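Long-range contacts in protein-S-isoprenylcysteine O-methyltransferase (Tribolium castaneum, PDB 5V7P), which methylates the C-terminal isoprenylated cysteine of proteins at its carboxylate, with S-adenosyl-L-methionine as methyl donor, as an enzyme of the endoplasmic reticulum membrane: residues V74-L79 against M96-L101; A63-A68 against T120-V124; Y212-F216 against S239-F243. One frame throughout, in Å; residues are numbered along the deposited sequence.

Overall arrangement
Three contacts, two between helices and one between a helix and a 3-10 turn, surround one bound lipid, the MPG of chain B. Its head group meets Met99 of contact 1, the middle of its chain lies along Trp215 and Ser239 of contact 3, and its tail reaches Val124 of contact 2. Contacts 1 and 2 share helix 59-84, their centres about 16 Å apart, and do not touch. Contact 3 lies across the centre of the chain from both, its centre about 22 Å from that of contact 1 and about 23 Å from that of contact 2. Val124 CG2 and Trp215 CH2, 3.4 Å apart, nevertheless join contacts 2 and 3. Of the three, contact 3 holds S-adenosyl-L-homocysteine, through Tyr212.

Contact 1: residues V74-L79 against M96-L101; sequences VLVLGL and MSVMAL. With MPG ([(Z)-octadec-9-enyl] (2R)-2,3-bis(oxidanyl)propanoate), chain B.
Ser97 is a knob set in a hole formed by Val74, Leu75, Gly78 and Leu79, within a close-packed antiparallel pair of helices, 59-84 and 90-113, that are predicted to span the membrane. The two short segments run at 160° with their axes only 7.6 Å apart, a spacing that small residues allow. Gly78 is what the knob requires: its CA lies 3.2 Å from Ser97 OG, leaving no room for a beta carbon. The hydroxyl also sits 3.1 Å from Leu75 O, and this carbonyl and Gly93 O of its own helix both lie within range of its single proton.

Ala100 supplies the second small surface, its CB 3.8 Å from Val74 CG1. That branch stands anti to the backbone N (chi1 176°), which brings it between Ala100 and Met96. Met96 bends at its last torsion and lays CE beside Gly78 N and Leu77 CB, a flexible thioether fitting an irregular seam. At the other margin Leu75 and Leu101 cross obliquely, their CD2 methyls 4.0 Å apart.

Met99 turns off this interface. Folded at both chi2 (-83°) and chi3, it places CE 3.4 Å from C21 of the MPG of chain B and SD beside the lipid's O2. Replacing it by an alanine removes sulfur and methyl together, and would probably leave the lipid's head group without these neighbours and Trp218 with less to pack on.

The chemistry is thus almost wholly apolar, with one serine hydroxyl that can give its proton to one helix carbonyl or the other, as suits a pair buried in a membrane protein.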
loop_
_atom_site.group_PDB
_atom_site.type_symbol
_atom_site.label_atom_id
_atom_site.label_comp_id
_atom_site.label_asym_id
_atom_site.label_seq_id
_atom_site.Cartn_x
_atom_site.Cartn_y
_atom_site.Cartn_z
ATOM N N VAL A 74 14.307 3.367 -12.178
ATOM C CA VAL A 74 13.126 4.104 -12.615
ATOM C C VAL A 74 13.294 5.594 -12.344
ATOM O O VAL A 74 12.889 6.437 -13.154
ATOM C CB VAL A 74 11.870 3.539 -11.929
ATOM C CG1 VAL A 74 10.635 4.354 -12.287
ATOM C CG2 VAL A 74 11.675 2.078 -12.317
ATOM N N LEU A 75 13.890 5.943 -11.204
ATOM C CA LEU A 75 14.100 7.348 -10.872
ATOM C C LEU A 75 14.917 8.051 -11.952
ATOM O O LEU A 75 14.490 9.069 -12.511
ATOM C CB LEU A 75 14.788 7.461 -9.511
ATOM C CG LEU A 75 15.264 8.857 -9.099
ATOM C CD1 LEU A 75 14.114 9.856 -9.108
ATOM C CD2 LEU A 75 15.916 8.808 -7.730
ATOM N N VAL A 76 16.102 7.520 -12.258
ATOM C CA VAL A 76 16.986 8.174 -13.219
ATOM C C VAL A 76 16.353 8.193 -14.606
ATOM O O VAL A 76 16.385 9.213 -15.305
ATOM C CB VAL A 76 18.362 7.482 -13.231
ATOM C CG1 VAL A 76 19.209 7.941 -14.422
ATOM C CG2 VAL A 76 19.094 7.761 -11.924
ATOM N N LEU A 77 15.777 7.068 -15.030
ATOM C CA LEU A 77 15.126 7.027 -16.335
ATOM C C LEU A 77 13.986 8.033 -16.411
ATOM O O LEU A 77 13.759 8.647 -17.460
ATOM C CB LEU A 77 14.621 5.614 -16.629
ATOM C CG LEU A 77 15.453 4.805 -17.626
ATOM C CD1 LEU A 77 16.926 4.762 -17.226
ATOM C CD2 LEU A 77 14.889 3.398 -17.752
ATOM N N GLY A 78 13.260 8.221 -15.308
ATOM C CA GLY A 78 12.202 9.217 -15.298
ATOM C C GLY A 78 12.734 10.618 -15.534
ATOM O O GLY A 78 12.226 11.356 -16.381
ATOM N N LEU A 79 13.769 11.001 -14.784
ATOM C CA LEU A 79 14.384 12.310 -14.981
ATOM C C LEU A 79 15.018 12.412 -16.361
ATOM O O LEU A 79 14.996 13.476 -16.989
ATOM C CB LEU A 79 15.424 12.564 -13.891
ATOM C CG LEU A 79 14.885 12.679 -12.464
ATOM C CD1 LEU A 79 16.025 12.656 -11.457
ATOM C CD2 LEU A 79 14.059 13.948 -12.303
ATOM N N MET A 96 7.129 8.799 -13.623
ATOM C CA MET A 96 7.943 7.646 -13.253
ATOM C C MET A 96 8.801 7.946 -12.031
ATOM O O MET A 96 8.900 7.122 -11.114
ATOM C CB MET A 96 8.829 7.231 -14.426
ATOM C CG MET A 96 8.074 6.638 -15.599
ATOM S SD MET A 96 9.107 6.460 -17.067
ATOM C CE MET A 96 10.518 5.569 -16.415
ATOM N N SER A 97 9.430 9.121 -12.000
ATOM C CA SER A 97 10.318 9.457 -10.891
ATOM C C SER A 97 9.544 9.608 -9.587
ATOM O O SER A 97 9.985 9.122 -8.538
ATOM C CB SER A 97 11.087 10.735 -11.215
ATOM O OG SER A 97 11.838 10.578 -12.405
ATOM N N VAL A 98 8.394 10.285 -9.630
ATOM C CA VAL A 98 7.554 10.417 -8.441
ATOM C C VAL A 98 7.181 9.044 -7.902
ATOM O O VAL A 98 7.204 8.806 -6.688
ATOM C CB VAL A 98 6.307 11.260 -8.772
ATOM C CG1 VAL A 98 5.212 11.086 -7.722
ATOM C CG2 VAL A 98 6.683 12.731 -8.891
ATOM N N MET A 99 6.831 8.119 -8.795
ATOM C CA MET A 99 6.442 6.781 -8.370
ATOM C C MET A 99 7.600 6.057 -7.700
ATOM O O MET A 99 7.428 5.431 -6.648
ATOM C CB MET A 99 5.945 5.987 -9.576
ATOM C CG MET A 99 4.689 6.557 -10.209
ATOM S SD MET A 99 3.201 6.015 -9.360
ATOM C CE MET A 99 3.189 4.278 -9.808
ATOM N N ALA A 100 8.790 6.127 -8.299
ATOM C CA ALA A 100 9.943 5.430 -7.740
ATOM C C ALA A 100 10.304 5.977 -6.366
ATOM O O ALA A 100 10.606 5.211 -5.444
ATOM C CB ALA A 100 11.132 5.541 -8.692
ATOM N N LEU A 101 10.281 7.303 -6.208
ATOM C CA LEU A 101 10.619 7.892 -4.916
ATOM C C LEU A 101 9.594 7.516 -3.854
ATOM O O LEU A 101 9.955 7.272 -2.698
ATOM C CB LEU A 101 10.732 9.412 -5.040
ATOM C CG LEU A 101 12.027 9.967 -5.643
ATOM C CD1 LEU A 101 11.967 11.488 -5.716
ATOM C CD2 LEU A 101 13.254 9.530 -4.845
HETATM C C2 MPG B . -4.550 3.245 -8.573
HETATM C C3 MPG B . -5.032 4.440 -7.760
HETATM C C4 MPG B . -5.105 4.108 -6.273
HETATM C C5 MPG B . -5.315 5.386 -5.492
HETATM C C6 MPG B . -5.547 5.040 -4.031
HETATM C C7 MPG B . -4.326 4.401 -3.374
HETATM C C8 MPG B . -4.843 3.348 -2.410
HETATM C C9 MPG B . -3.727 2.974 -1.439
HETATM C C10 MPG B . -3.150 1.794 -1.417
HETATM C C11 MPG B . -3.531 0.650 -2.358
HETATM C C12 MPG B . -2.309 -0.221 -2.605
HETATM C C13 MPG B . -1.935 -0.988 -1.342
HETATM C C14 MPG B . -0.476 -1.406 -1.458
HETATM C C15 MPG B . -0.121 -2.386 -0.343
HETATM C C16 MPG B . 0.536 -3.636 -0.925
HETATM O O1 MPG B . -2.240 3.607 -8.981
HETATM C C1 MPG B . -3.118 2.847 -8.215
HETATM C CXD MPG B . -0.222 5.097 -8.951
HETATM O O2 MPG B . -0.173 6.492 -8.866
HETATM C C21 MPG B . -0.160 4.682 -10.428
HETATM O O3 MPG B . -0.311 5.805 -11.249
HETATM O O4 MPG B . -1.877 5.036 -7.276
HETATM C CX3 MPG B . -1.512 4.594 -8.315
#

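Contact 2: residues A63-A68 against T120-V124; sequences AIAIRA and TDSFV. With MPG ([(Z)-octadec-9-enyl] (2R)-2,3-bis(oxidanyl)propanoate), chain B.
Phe123 packs its ring beneath the aliphatic root of Arg67, and this is the tight half of the contact. Arg67 CB stands 4.1 Å from the ring centroid and 22° off the normal, a CH-pi contact over one face. Phe123 CZ comes close to the helix backbone, 3.9 Å from Ile64 O and about as near to Ala68 N, while Ala68 CB and Ile64 CG2 border it more distantly. Ala68 suits the place: its single methyl lets CZ approach its backbone N. Phe107 of helix 90-113 stacks with Phe123 as well, and His103 ND1 bonds to its carbonyl.

The ring is carried by a 3-10 turn, residues 120-123, in the connection between helices 90-113 and 129-148, and the turn lies against the side of helix 59-84. No hydrogen bond crosses between the two segments.

Toward the partly exposed side the packing is carried by Thr120, whose CB lies against Arg67 NE and CD. Thr120 directs OG1 between its backbone N and carbonyl carbon (chi1 59°), which leaves CG2 to face the helix, 3.8 Å from Ala63 CB. The same methyl lies over one face of the Arg67 guanidinium, whose plane is turned 28° from that of the Phe123 ring. Arg67 runs extended from CG to NE, then curls back so that NH1 donates to Ala63 O at 2.8 Å, one turn earlier in its own helix; this bond, lying near the guanidinium plane, restrains its rotation. Beyond the turn, Val124 points CG2 to the lipid tail, 3.7 Å from C15 of the MPG of chain B.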
loop_
_atom_site.group_PDB
_atom_site.type_symbol
_atom_site.label_atom_id
_atom_site.label_comp_id
_atom_site.label_asym_id
_atom_site.label_seq_id
_atom_site.Cartn_x
_atom_site.Cartn_y
_atom_site.Cartn_z
ATOM N N ALA A 63 16.650 -9.743 -2.192
ATOM C CA ALA A 63 15.265 -9.360 -2.439
ATOM C C ALA A 63 15.047 -7.881 -2.149
ATOM O O ALA A 63 14.305 -7.198 -2.865
ATOM C CB ALA A 63 14.328 -10.223 -1.592
ATOM N N ILE A 64 15.693 -7.366 -1.102
ATOM C CA ILE A 64 15.602 -5.943 -0.794
ATOM C C ILE A 64 16.461 -5.131 -1.754
ATOM O O ILE A 64 16.030 -4.091 -2.264
ATOM C CB ILE A 64 16.005 -5.695 0.673
ATOM C CG1 ILE A 64 14.961 -6.304 1.615
ATOM C CG2 ILE A 64 16.173 -4.196 0.955
ATOM C CD1 ILE A 64 15.357 -6.285 3.081
ATOM N N ALA A 65 17.684 -5.593 -2.017
ATOM C CA ALA A 65 18.618 -4.806 -2.811
ATOM C C ALA A 65 18.133 -4.638 -4.246
ATOM O O ALA A 65 18.233 -3.543 -4.813
ATOM C CB ALA A 65 20.000 -5.459 -2.786
ATOM N N ILE A 66 17.606 -5.704 -4.851
ATOM C CA ILE A 66 17.236 -5.626 -6.261
ATOM C C ILE A 66 16.030 -4.716 -6.452
ATOM O O ILE A 66 15.924 -4.021 -7.470
ATOM C CB ILE A 66 16.979 -7.033 -6.835
ATOM C CG1 ILE A 66 16.876 -6.986 -8.361
ATOM C CG2 ILE A 66 15.714 -7.650 -6.244
ATOM C CD1 ILE A 66 18.174 -6.639 -9.067
ATOM N N ARG A 67 15.105 -4.700 -5.492
ATOM C CA ARG A 67 13.967 -3.792 -5.590
ATOM C C ARG A 67 14.412 -2.344 -5.445
ATOM O O ARG A 67 13.961 -1.470 -6.197
ATOM C CB ARG A 67 12.922 -4.153 -4.536
ATOM C CG ARG A 67 12.157 -5.421 -4.861
ATOM C CD ARG A 67 11.360 -5.935 -3.678
ATOM N NE ARG A 67 10.493 -7.045 -4.061
ATOM C CZ ARG A 67 10.912 -8.287 -4.284
ATOM N NH1 ARG A 67 12.198 -8.593 -4.166
ATOM N NH2 ARG A 67 10.044 -9.227 -4.630
ATOM N N ALA A 68 15.307 -2.070 -4.492
ATOM C CA ALA A 68 15.830 -0.718 -4.336
ATOM C C ALA A 68 16.594 -0.283 -5.580
ATOM O O ALA A 68 16.462 0.861 -6.032
ATOM C CB ALA A 68 16.727 -0.641 -3.101
ATOM N N THR A 120 10.173 -6.868 2.044
ATOM C CA THR A 120 9.872 -6.406 0.697
ATOM C C THR A 120 8.474 -5.813 0.606
ATOM O O THR A 120 8.197 -5.036 -0.315
ATOM C CB THR A 120 10.018 -7.554 -0.303
ATOM O OG1 THR A 120 9.130 -8.620 0.055
ATOM C CG2 THR A 120 11.451 -8.067 -0.318
ATOM N N ASP A 121 7.588 -6.159 1.543
ATOM C CA ASP A 121 6.270 -5.543 1.601
ATOM C C ASP A 121 6.349 -4.067 1.967
ATOM O O ASP A 121 5.417 -3.314 1.662
ATOM C CB ASP A 121 5.394 -6.281 2.613
ATOM C CG ASP A 121 5.342 -7.774 2.359
ATOM O OD1 ASP A 121 5.172 -8.172 1.189
ATOM O OD2 ASP A 121 5.482 -8.549 3.330
ATOM N N SER A 122 7.438 -3.640 2.609
ATOM C CA SER A 122 7.589 -2.241 2.987
ATOM C C SER A 122 7.748 -1.328 1.777
ATOM O O SER A 122 7.520 -0.120 1.897
ATOM C CB SER A 122 8.782 -2.085 3.929
ATOM O OG SER A 122 8.596 -2.849 5.107
ATOM N N PHE A 123 8.140 -1.870 0.620
ATOM C CA PHE A 123 8.091 -1.104 -0.620
ATOM C C PHE A 123 6.663 -0.848 -1.082
ATOM O O PHE A 123 6.467 -0.123 -2.065
ATOM C CB PHE A 123 8.865 -1.826 -1.724
ATOM C CG PHE A 123 10.352 -1.834 -1.516
ATOM C CD1 PHE A 123 11.098 -0.688 -1.729
ATOM C CD2 PHE A 123 11.007 -2.988 -1.121
ATOM C CE1 PHE A 123 12.465 -0.691 -1.544
ATOM C CE2 PHE A 123 12.377 -2.995 -0.935
ATOM C CZ PHE A 123 13.105 -1.845 -1.148
ATOM N N VAL A 124 5.676 -1.449 -0.414
ATOM C CA VAL A 124 4.255 -1.166 -0.602
ATOM C C VAL A 124 3.855 -1.253 -2.072
ATOM O O VAL A 124 3.010 -0.487 -2.546
ATOM C CB VAL A 124 3.889 0.205 0.013
ATOM C CG1 VAL A 124 4.324 1.408 -0.848
ATOM C CG2 VAL A 124 2.407 0.270 0.327
HETATM C C2 MPG B . -4.550 3.245 -8.573
HETATM C C3 MPG B . -5.032 4.440 -7.760
HETATM C C4 MPG B . -5.105 4.108 -6.273
HETATM C C5 MPG B . -5.315 5.386 -5.492
HETATM C C6 MPG B . -5.547 5.040 -4.031
HETATM C C7 MPG B . -4.326 4.401 -3.374
HETATM C C8 MPG B . -4.843 3.348 -2.410
HETATM C C9 MPG B . -3.727 2.974 -1.439
HETATM C C10 MPG B . -3.150 1.794 -1.417
HETATM C C11 MPG B . -3.531 0.650 -2.358
HETATM C C12 MPG B . -2.309 -0.221 -2.605
HETATM C C13 MPG B . -1.935 -0.988 -1.342
HETATM C C14 MPG B . -0.476 -1.406 -1.458
HETATM C C15 MPG B . -0.121 -2.386 -0.343
HETATM C C16 MPG B . 0.536 -3.636 -0.925
HETATM O O1 MPG B . -2.240 3.607 -8.981
HETATM C C1 MPG B . -3.118 2.847 -8.215
HETATM C CXD MPG B . -0.222 5.097 -8.951
HETATM O O2 MPG B . -0.173 6.492 -8.866
HETATM C C21 MPG B . -0.160 4.682 -10.428
HETATM O O3 MPG B . -0.311 5.805 -11.249
HETATM O O4 MPG B . -1.877 5.036 -7.276
HETATM C CX3 MPG B . -1.512 4.594 -8.315
#

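Contact 3: residues Y212-F216 against S239-F243; sequences YVGWF and SWMFF. With MPG ([(Z)-octadec-9-enyl] (2R)-2,3-bis(oxidanyl)propanoate), chain V; SAH (S-adenosyl-L-homocysteine), chain C; MPG ([(Z)-octadec-9-enyl] (2R)-2,3-bis(oxidanyl)propanoate), chain B.
The Phe243 ring is covered on one face by Tyr212 CB, 4.0 Å from its centroid in a CH-pi contact, and on the other by its neighbour Phe242. Tyr212 is sandwiched in turn: Phe243 CD1 lies over one face and the amino N of S-adenosyl-L-homocysteine over the opposite one. The two rings are nearly parallel, at 22°, but slid so far that they scarcely overlap, with Tyr212 CD1 and Phe243 CE1 3.6 Å apart. Phe243 also forms an offset edge-to-face pair with Trp215, its edge toward the indole face and its centroid 5.7 Å from that of the five-membered ring, completing an aromatic cluster. The indole of Trp215 carries C9 of the MPG of chain B on a face.

Phe216, with CG anti to the backbone N (chi1 177°), reaches across to the other helix and meets Ser239 OG and Trp240 N at its edge. Trp240 receives the Phe216 rim at its own edge and spreads a face along the MPG of chain V, while NE1 bonds to Pro274 O.

Between these antiparallel helices, 210-225 and 231-258, no hydrogen bond joins the two segments; polar links lead outward. Tyr212 N donates to O of the bound product at 3.1 Å, and Tyr212 OH bonds to Glu250 and Arg246. The Tyr212 ring thus meets the ligand's amino acid end with Phe243 supporting its other face, while its backbone N and hydroxyl link the cluster to the S-adenosyl-L-methionine site.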
loop_
_atom_site.group_PDB
_atom_site.type_symbol
_atom_site.label_atom_id
_atom_site.label_comp_id
_atom_site.label_asym_id
_atom_site.label_seq_id
_atom_site.Cartn_x
_atom_site.Cartn_y
_atom_site.Cartn_z
ATOM N N TYR A 212 -2.828 8.769 5.452
ATOM C CA TYR A 212 -3.808 8.491 4.406
ATOM C C TYR A 212 -4.177 9.753 3.639
ATOM O O TYR A 212 -4.458 9.686 2.437
ATOM C CB TYR A 212 -5.059 7.849 5.009
ATOM C CG TYR A 212 -4.807 6.539 5.730
ATOM C CD1 TYR A 212 -3.647 5.805 5.509
ATOM C CD2 TYR A 212 -5.732 6.038 6.636
ATOM C CE1 TYR A 212 -3.418 4.612 6.171
ATOM C CE2 TYR A 212 -5.512 4.847 7.295
ATOM C CZ TYR A 212 -4.354 4.138 7.059
ATOM O OH TYR A 212 -4.128 2.952 7.718
ATOM N N VAL A 213 -4.182 10.908 4.309
ATOM C CA VAL A 213 -4.421 12.170 3.613
ATOM C C VAL A 213 -3.338 12.404 2.568
ATOM O O VAL A 213 -3.624 12.726 1.408
ATOM C CB VAL A 213 -4.491 13.335 4.618
ATOM C CG1 VAL A 213 -4.603 14.675 3.896
ATOM C CG2 VAL A 213 -5.665 13.158 5.560
ATOM N N GLY A 214 -2.075 12.255 2.968
ATOM C CA GLY A 214 -0.988 12.407 2.014
ATOM C C GLY A 214 -1.070 11.400 0.884
ATOM O O GLY A 214 -0.906 11.748 -0.286
ATOM N N TRP A 215 -1.339 10.137 1.220
ATOM C CA TRP A 215 -1.480 9.110 0.195
ATOM C C TRP A 215 -2.649 9.420 -0.731
ATOM O O TRP A 215 -2.539 9.274 -1.954
ATOM C CB TRP A 215 -1.662 7.747 0.862
ATOM C CG TRP A 215 -1.319 6.582 -0.012
ATOM C CD1 TRP A 215 -1.334 6.545 -1.376
ATOM C CD2 TRP A 215 -0.901 5.282 0.420
ATOM N NE1 TRP A 215 -0.954 5.302 -1.819
ATOM C CE2 TRP A 215 -0.683 4.508 -0.735
ATOM C CE3 TRP A 215 -0.693 4.697 1.673
ATOM C CZ2 TRP A 215 -0.266 3.180 -0.677
ATOM C CZ3 TRP A 215 -0.280 3.380 1.730
ATOM C CH2 TRP A 215 -0.072 2.635 0.563
ATOM N N PHE A 216 -3.774 9.863 -0.163
ATOM C CA PHE A 216 -4.963 10.157 -0.957
ATOM C C PHE A 216 -4.671 11.205 -2.024
ATOM O O PHE A 216 -4.930 10.987 -3.215
ATOM C CB PHE A 216 -6.091 10.621 -0.030
ATOM C CG PHE A 216 -7.350 11.029 -0.750
ATOM C CD1 PHE A 216 -8.126 10.089 -1.406
ATOM C CD2 PHE A 216 -7.768 12.348 -0.749
ATOM C CE1 PHE A 216 -9.284 10.457 -2.062
ATOM C CE2 PHE A 216 -8.928 12.723 -1.403
ATOM C CZ PHE A 216 -9.687 11.775 -2.059
ATOM N N SER A 239 -9.468 5.659 -4.614
ATOM C CA SER A 239 -8.724 6.043 -3.418
ATOM C C SER A 239 -9.666 6.334 -2.257
ATOM O O SER A 239 -9.452 5.861 -1.135
ATOM C CB SER A 239 -7.862 7.273 -3.715
ATOM O OG SER A 239 -7.074 7.657 -2.600
ATOM N N TRP A 240 -10.721 7.109 -2.516
ATOM C CA TRP A 240 -11.603 7.563 -1.448
ATOM C C TRP A 240 -12.309 6.393 -0.772
ATOM O O TRP A 240 -12.351 6.307 0.462
ATOM C CB TRP A 240 -12.621 8.553 -2.010
ATOM C CG TRP A 240 -13.570 9.090 -0.990
ATOM C CD1 TRP A 240 -13.390 10.188 -0.201
ATOM C CD2 TRP A 240 -14.853 8.554 -0.647
ATOM N NE1 TRP A 240 -14.481 10.368 0.613
ATOM C CE2 TRP A 240 -15.394 9.377 0.359
ATOM C CE3 TRP A 240 -15.596 7.457 -1.094
ATOM C CZ2 TRP A 240 -16.643 9.139 0.928
ATOM C CZ3 TRP A 240 -16.834 7.221 -0.530
ATOM C CH2 TRP A 240 -17.347 8.058 0.471
ATOM N N MET A 241 -12.880 5.480 -1.562
ATOM C CA MET A 241 -13.626 4.373 -0.973
ATOM C C MET A 241 -12.713 3.416 -0.217
ATOM O O MET A 241 -13.134 2.831 0.788
ATOM C CB MET A 241 -14.409 3.621 -2.052
ATOM C CG MET A 241 -13.572 2.758 -3.001
ATOM S SD MET A 241 -14.575 1.542 -3.878
ATOM C CE MET A 241 -15.102 0.478 -2.536
ATOM N N PHE A 242 -11.470 3.247 -0.669
ATOM C CA PHE A 242 -10.555 2.354 0.030
ATOM C C PHE A 242 -10.217 2.890 1.415
ATOM O O PHE A 242 -10.189 2.130 2.390
ATOM C CB PHE A 242 -9.283 2.152 -0.793
ATOM C CG PHE A 242 -8.254 1.294 -0.113
ATOM C CD1 PHE A 242 -8.386 -0.087 -0.091
ATOM C CD2 PHE A 242 -7.153 1.865 0.503
ATOM C CE1 PHE A 242 -7.441 -0.879 0.533
ATOM C CE2 PHE A 242 -6.204 1.078 1.130
ATOM C CZ PHE A 242 -6.348 -0.296 1.145
ATOM N N PHE A 243 -9.965 4.194 1.525
ATOM C CA PHE A 243 -9.621 4.773 2.818
ATOM C C PHE A 243 -10.841 4.929 3.716
ATOM O O PHE A 243 -10.702 4.910 4.944
ATOM C CB PHE A 243 -8.922 6.122 2.621
ATOM C CG PHE A 243 -7.499 6.001 2.143
ATOM C CD1 PHE A 243 -6.595 5.191 2.814
ATOM C CD2 PHE A 243 -7.068 6.684 1.015
ATOM C CE1 PHE A 243 -5.291 5.073 2.377
ATOM C CE2 PHE A 243 -5.762 6.569 0.575
ATOM C CZ PHE A 243 -4.874 5.761 1.256
HETATM C C2 MPG V . -18.061 9.964 -2.359
HETATM C C3 MPG V . -17.479 11.286 -2.850
HETATM C C4 MPG V . -15.975 11.318 -2.586
HETATM C C5 MPG V . -15.385 12.546 -3.276
HETATM C C6 MPG V . -13.977 12.809 -2.749
HETATM C C7 MPG V . -13.478 14.149 -3.291
HETATM C C8 MPG V . -12.095 14.448 -2.723
HETATM C C9 MPG V . -11.778 15.930 -2.937
HETATM C C10 MPG V . -10.820 16.382 -3.724
HETATM C C11 MPG V . -9.884 15.478 -4.528
HETATM C C12 MPG V . -9.462 16.199 -5.806
HETATM O O1 MPG V . -19.963 9.252 -1.114
HETATM C C1 MPG V . -19.577 10.069 -2.182
HETATM C CXD MPG V . -21.889 8.681 0.432
HETATM O O2 MPG V . -23.019 7.880 0.226
HETATM C C21 MPG V . -22.269 9.892 1.281
HETATM O O3 MPG V . -21.301 10.894 1.124
HETATM O O4 MPG V . -22.094 9.474 -1.777
HETATM C CX3 MPG V . -21.346 9.165 -0.911
HETATM N N SAH C . -4.205 6.091 10.085
HETATM C CA SAH C . -2.953 6.712 10.497
HETATM C CB SAH C . -1.878 5.652 10.709
HETATM C CG SAH C . -1.715 4.671 9.552
HETATM S SD SAH C . -0.606 3.309 10.000
HETATM C C SAH C . -2.485 7.735 9.465
HETATM O O SAH C . -2.973 7.767 8.334
HETATM O OXT SAH C . -1.606 8.556 9.732
HETATM C "C5'" SAH C . -1.922 2.255 10.675
HETATM C "C4'" SAH C . -1.734 1.917 12.149
HETATM O "O4'" SAH C . -1.595 3.103 12.905
HETATM C "C3'" SAH C . -2.949 1.173 12.684
HETATM O "O3'" SAH C . -2.575 -0.086 13.194
HETATM C "C2'" SAH C . -3.523 2.053 13.775
HETATM O "O2'" SAH C . -3.848 1.299 14.921
HETATM C "C1'" SAH C . -2.425 3.077 14.051
HETATM N N9 SAH C . -2.937 4.435 14.327
HETATM C C8 SAH C . -3.867 5.143 13.611
HETATM N N7 SAH C . -4.040 6.350 14.193
HETATM C C5 SAH C . -3.230 6.425 15.270
HETATM C C6 SAH C . -3.015 7.423 16.208
HETATM N N6 SAH C . -3.674 8.575 16.140
HETATM N N1 SAH C . -2.105 7.204 17.218
HETATM C C2 SAH C . -1.419 6.012 17.295
HETATM N N3 SAH C . -1.640 5.026 16.359
HETATM C C4 SAH C . -2.531 5.231 15.364
HETATM C C2 MPG B . -4.550 3.245 -8.573
HETATM C C3 MPG B . -5.032 4.440 -7.760
HETATM C C4 MPG B . -5.105 4.108 -6.273
HETATM C C5 MPG B . -5.315 5.386 -5.492
HETATM C C6 MPG B . -5.547 5.040 -4.031
HETATM C C7 MPG B . -4.326 4.401 -3.374
HETATM C C8 MPG B . -4.843 3.348 -2.410
HETATM C C9 MPG B . -3.727 2.974 -1.439
HETATM C C10 MPG B . -3.150 1.794 -1.417
HETATM C C11 MPG B . -3.531 0.650 -2.358
HETATM C C12 MPG B . -2.309 -0.221 -2.605
HETATM C C13 MPG B . -1.935 -0.988 -1.342
HETATM C C14 MPG B . -0.476 -1.406 -1.458
HETATM C C15 MPG B . -0.121 -2.386 -0.343
HETATM C C16 MPG B . 0.536 -3.636 -0.925
HETATM O O1 MPG B . -2.240 3.607 -8.981
HETATM C C1 MPG B . -3.118 2.847 -8.215
HETATM C CXD MPG B . -0.222 5.097 -8.951
HETATM O O2 MPG B . -0.173 6.492 -8.866
HETATM C C21 MPG B . -0.160 4.682 -10.428
HETATM O O3 MPG B . -0.311 5.805 -11.249
HETATM O O4 MPG B . -1.877 5.036 -7.276
HETATM C CX3 MPG B . -1.512 4.594 -8.315
#